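Local coordinates for purine nucleoside phosphorylase (Schistosoma mansoni, PDB 5TBU), which catalyses the reversible phosphorolysis of purine nucleosides such as inosine and guanosine, releasing the free purine base and ribose 1-phosphate, at residues 116-121 and 240-245. Numbering follows the deposited sequence.
With HPA (hypoxanthine), chain B.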
ATOM      1  N   THR A 116       9.223  -5.390  21.998  1.00 14.35           N
ATOM      2  CA  THR A 116       7.942  -5.951  22.406  1.00 16.17           C
ATOM      3  C   THR A 116       6.818  -5.101  21.828  1.00 16.72           C
ATOM      4  O   THR A 116       6.999  -3.911  21.557  1.00 18.03           O
ATOM      5  CB  THR A 116       7.791  -6.017  23.938  1.00 18.74           C
ATOM      6  OG1 THR A 116       7.848  -4.696  24.490  1.00 20.37           O
ATOM      7  CG2 THR A 116       8.889  -6.864  24.551  1.00 17.67           C
ATOM      8  N   ASN A 117       5.653  -5.718  21.645  1.00 15.73           N
ATOM      9  CA  ASN A 117       4.498  -4.990  21.136  1.00 18.26           C
ATOM     10  C   ASN A 117       3.223  -5.712  21.547  1.00 18.04           C
ATOM     11  O   ASN A 117       3.247  -6.867  21.981  1.00 16.95           O
ATOM     12  CB  ASN A 117       4.562  -4.826  19.610  1.00 18.97           C
ATOM     13  CG  ASN A 117       4.623  -6.155  18.875  1.00 25.13           C
ATOM     14  OD1 ASN A 117       5.682  -6.561  18.393  1.00 32.59           O
ATOM     15  ND2 ASN A 117       3.487  -6.835  18.777  1.00 24.37           N
ATOM     16  N   LEU A 118       2.106  -5.003  21.407  1.00 17.50           N
ATOM     17  CA  LEU A 118       0.773  -5.572  21.542  1.00 17.31           C
ATOM     18  C   LEU A 118       0.219  -5.865  20.153  1.00 18.72           C
ATOM     19  O   LEU A 118       0.474  -5.116  19.205  1.00 18.23           O
ATOM     20  CB  LEU A 118      -0.166  -4.618  22.287  1.00 23.02           C
ATOM     21  CG  LEU A 118      -0.089  -4.475  23.814  1.00 27.56           C
ATOM     22  CD1 LEU A 118      -0.261  -5.827  24.485  1.00 27.90           C
ATOM     23  CD2 LEU A 118       1.194  -3.796  24.273  1.00 27.79           C
ATOM     24  N   ALA A 119      -0.538  -6.953  20.033  1.00 18.82           N
ATOM     25  CA  ALA A 119      -1.056  -7.353  18.732  1.00 18.60           C
ATOM     26  C   ALA A 119      -2.246  -8.284  18.924  1.00 14.06           C
ATOM     27  O   ALA A 119      -2.565  -8.701  20.039  1.00 14.56           O
ATOM     28  CB  ALA A 119       0.033  -8.016  17.886  1.00 13.31           C
ATOM     29  N   GLY A 120      -2.902  -8.599  17.810  1.00 13.92           N
ATOM     30  CA  GLY A 120      -4.032  -9.506  17.801  1.00 17.88           C
ATOM     31  C   GLY A 120      -3.663 -10.866  17.235  1.00 17.00           C
ATOM     32  O   GLY A 120      -2.790 -10.985  16.378  1.00 15.67           O
ATOM     33  N   GLY A 121      -4.343 -11.898  17.731  1.00 15.59           N
ATOM     34  CA  GLY A 121      -4.072 -13.259  17.305  1.00 15.28           C
ATOM     35  C   GLY A 121      -4.960 -13.671  16.142  1.00 18.79           C
ATOM     36  O   GLY A 121      -6.165 -13.421  16.140  1.00 17.45           O
ATOM     37  N   VAL A 240       8.951  -9.847  20.296  1.00 15.75           N
ATOM     38  CA  VAL A 240       7.952 -10.618  21.026  1.00 17.17           C
ATOM     39  C   VAL A 240       6.636  -9.852  21.006  1.00 17.72           C
ATOM     40  O   VAL A 240       6.600  -8.666  21.354  1.00 15.52           O
ATOM     41  CB  VAL A 240       8.393 -10.893  22.478  1.00 20.57           C
ATOM     42  CG1 VAL A 240       7.347 -11.721  23.211  1.00 21.98           C
ATOM     43  CG2 VAL A 240       9.747 -11.587  22.503  1.00 21.77           C
ATOM     44  N   SER A 241       5.562 -10.525  20.601  1.00 13.96           N
ATOM     45  CA  SER A 241       4.224  -9.950  20.610  1.00 14.28           C
ATOM     46  C   SER A 241       3.422 -10.505  21.779  1.00 13.94           C
ATOM     47  O   SER A 241       3.446 -11.710  22.046  1.00 13.62           O
ATOM     48  CB  SER A 241       3.482 -10.240  19.304  1.00 13.86           C
ATOM     49  OG  SER A 241       3.922  -9.402  18.253  1.00 17.02           O
ATOM     50  N   LEU A 242       2.711  -9.620  22.468  1.00 12.66           N
ATOM     51  CA  LEU A 242       1.742 -10.010  23.483  1.00 14.74           C
ATOM     52  C   LEU A 242       0.354  -9.999  22.855  1.00 16.39           C
ATOM     53  O   LEU A 242      -0.098  -8.961  22.357  1.00 15.26           O
ATOM     54  CB  LEU A 242       1.800  -9.072  24.686  1.00 15.92           C
ATOM     55  CG  LEU A 242       0.702  -9.256  25.733  1.00 15.60           C
ATOM     56  CD1 LEU A 242       0.678 -10.685  26.251  1.00 13.71           C
ATOM     57  CD2 LEU A 242       0.902  -8.274  26.871  1.00 17.02           C
ATOM     58  N   ILE A 243      -0.316 -11.147  22.874  1.00 15.67           N
ATOM     59  CA  ILE A 243      -1.631 -11.279  22.256  1.00 16.34           C
ATOM     60  C   ILE A 243      -2.681 -10.702  23.197  1.00 13.45           C
ATOM     61  O   ILE A 243      -2.889 -11.214  24.302  1.00 15.31           O
ATOM     62  CB  ILE A 243      -1.940 -12.745  21.920  1.00 16.95           C
ATOM     63  CG1 ILE A 243      -0.813 -13.352  21.084  1.00 14.05           C
ATOM     64  CG2 ILE A 243      -3.269 -12.847  21.184  1.00 14.17           C
ATOM     65  CD1 ILE A 243      -0.563 -12.625  19.787  1.00 13.13           C
ATOM     66  N   ALA A 244      -3.349  -9.636  22.758  1.00 15.22           N
ATOM     67  CA  ALA A 244      -4.424  -9.035  23.536  1.00 17.13           C
ATOM     68  C   ALA A 244      -5.767  -9.710  23.299  1.00 16.01           C
ATOM     69  O   ALA A 244      -6.623  -9.699  24.191  1.00 14.40           O
ATOM     70  CB  ALA A 244      -4.537  -7.542  23.215  1.00 17.47           C
ATOM     71  N   ASN A 245      -5.964 -10.308  22.126  1.00 15.73           N
ATOM     72  CA  ASN A 245      -7.227 -10.932  21.758  1.00 16.70           C
ATOM     73  C   ASN A 245      -7.018 -11.702  20.466  1.00 17.14           C
ATOM     74  O   ASN A 245      -6.060 -11.457  19.726  1.00 16.72           O
ATOM     75  CB  ASN A 245      -8.337  -9.893  21.582  1.00 16.08           C
ATOM     76  CG  ASN A 245      -7.992  -8.852  20.534  1.00 21.49           C
ATOM     77  OD1 ASN A 245      -7.192  -7.948  20.784  1.00 21.60           O
ATOM     78  ND2 ASN A 245      -8.588  -8.975  19.351  1.00 22.81           N
TER
HETATM   79  N1  HPA B 301      -5.738  -6.429  19.251  1.00 17.17           N
HETATM   80  C2  HPA B 301      -4.667  -5.759  19.807  1.00 17.17           C
HETATM   81  N3  HPA B 301      -3.750  -5.117  19.000  1.00 14.37           N
HETATM   82  C4  HPA B 301      -3.895  -5.138  17.652  1.00 15.47           C
HETATM   83  C5  HPA B 301      -4.967  -5.808  17.076  1.00 17.05           C
HETATM   84  C6  HPA B 301      -5.893  -6.456  17.882  1.00 16.94           C
HETATM   85  O6  HPA B 301      -6.802  -7.117  17.382  1.00 17.20           O
HETATM   86  N7  HPA B 301      -4.861  -5.667  15.737  1.00 17.79           N
HETATM   87  C8  HPA B 301      -3.756  -4.931  15.481  1.00 16.60           C
HETATM   88  N9  HPA B 301      -3.163  -4.608  16.652  1.00 13.68           N
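Gly121 N bonds to Asn245 O (2.7 Å) where a regular parallel ladder would use Ala244 O, so segment 240-245 carries one extra residue near the C-terminal end of its strand, a bulge-like offset beside the purine. Up to that point the pairing is orthodox: Leu242 N gives to Asn117 O at 2.8 Å, Leu242 O takes Ala119 N, and Ala119 O receives Ala244 N. Ala244 then turns to a near-helical psi of -27°, its carbonyl being taken by Ser128 OG.

Earlier along the pair, the amide of Asn117 leans across to the neighbouring strand. Its first torsion (chi1 59°) turns the amide that way and brings ND2 to Ser241 OG, to which it donates at 2.7 Å, the hydroxyl lying somewhat out of the amide plane. Thr223 OG1 bonds to OD1, so both ends of this buried amide are tied. On the opposite face Leu118 and Leu242 run side by side, CD1 of the former 3.6 Å from CD2 of the latter, against helix 259-283.

The offset probably helps set the Asn245 amide beside N1 and O6 of hypoxanthine. Its OD1 accepts from the base N1 at 2.6 Å, nearly straight, while ND2 donates to O6 at 3.2 Å. The base also rests against the opposing backbone, its N3 3.5 Å from Ala119 C, and Gly120, lacking a side chain, leaves it room. Asp250 takes ND2 as well, which probably fixes the amide flip; with Glu203 also bonded to the base, this acceptor-donor pattern matches a 6-oxopurine, consistent with an enzyme for inosine and guanosine.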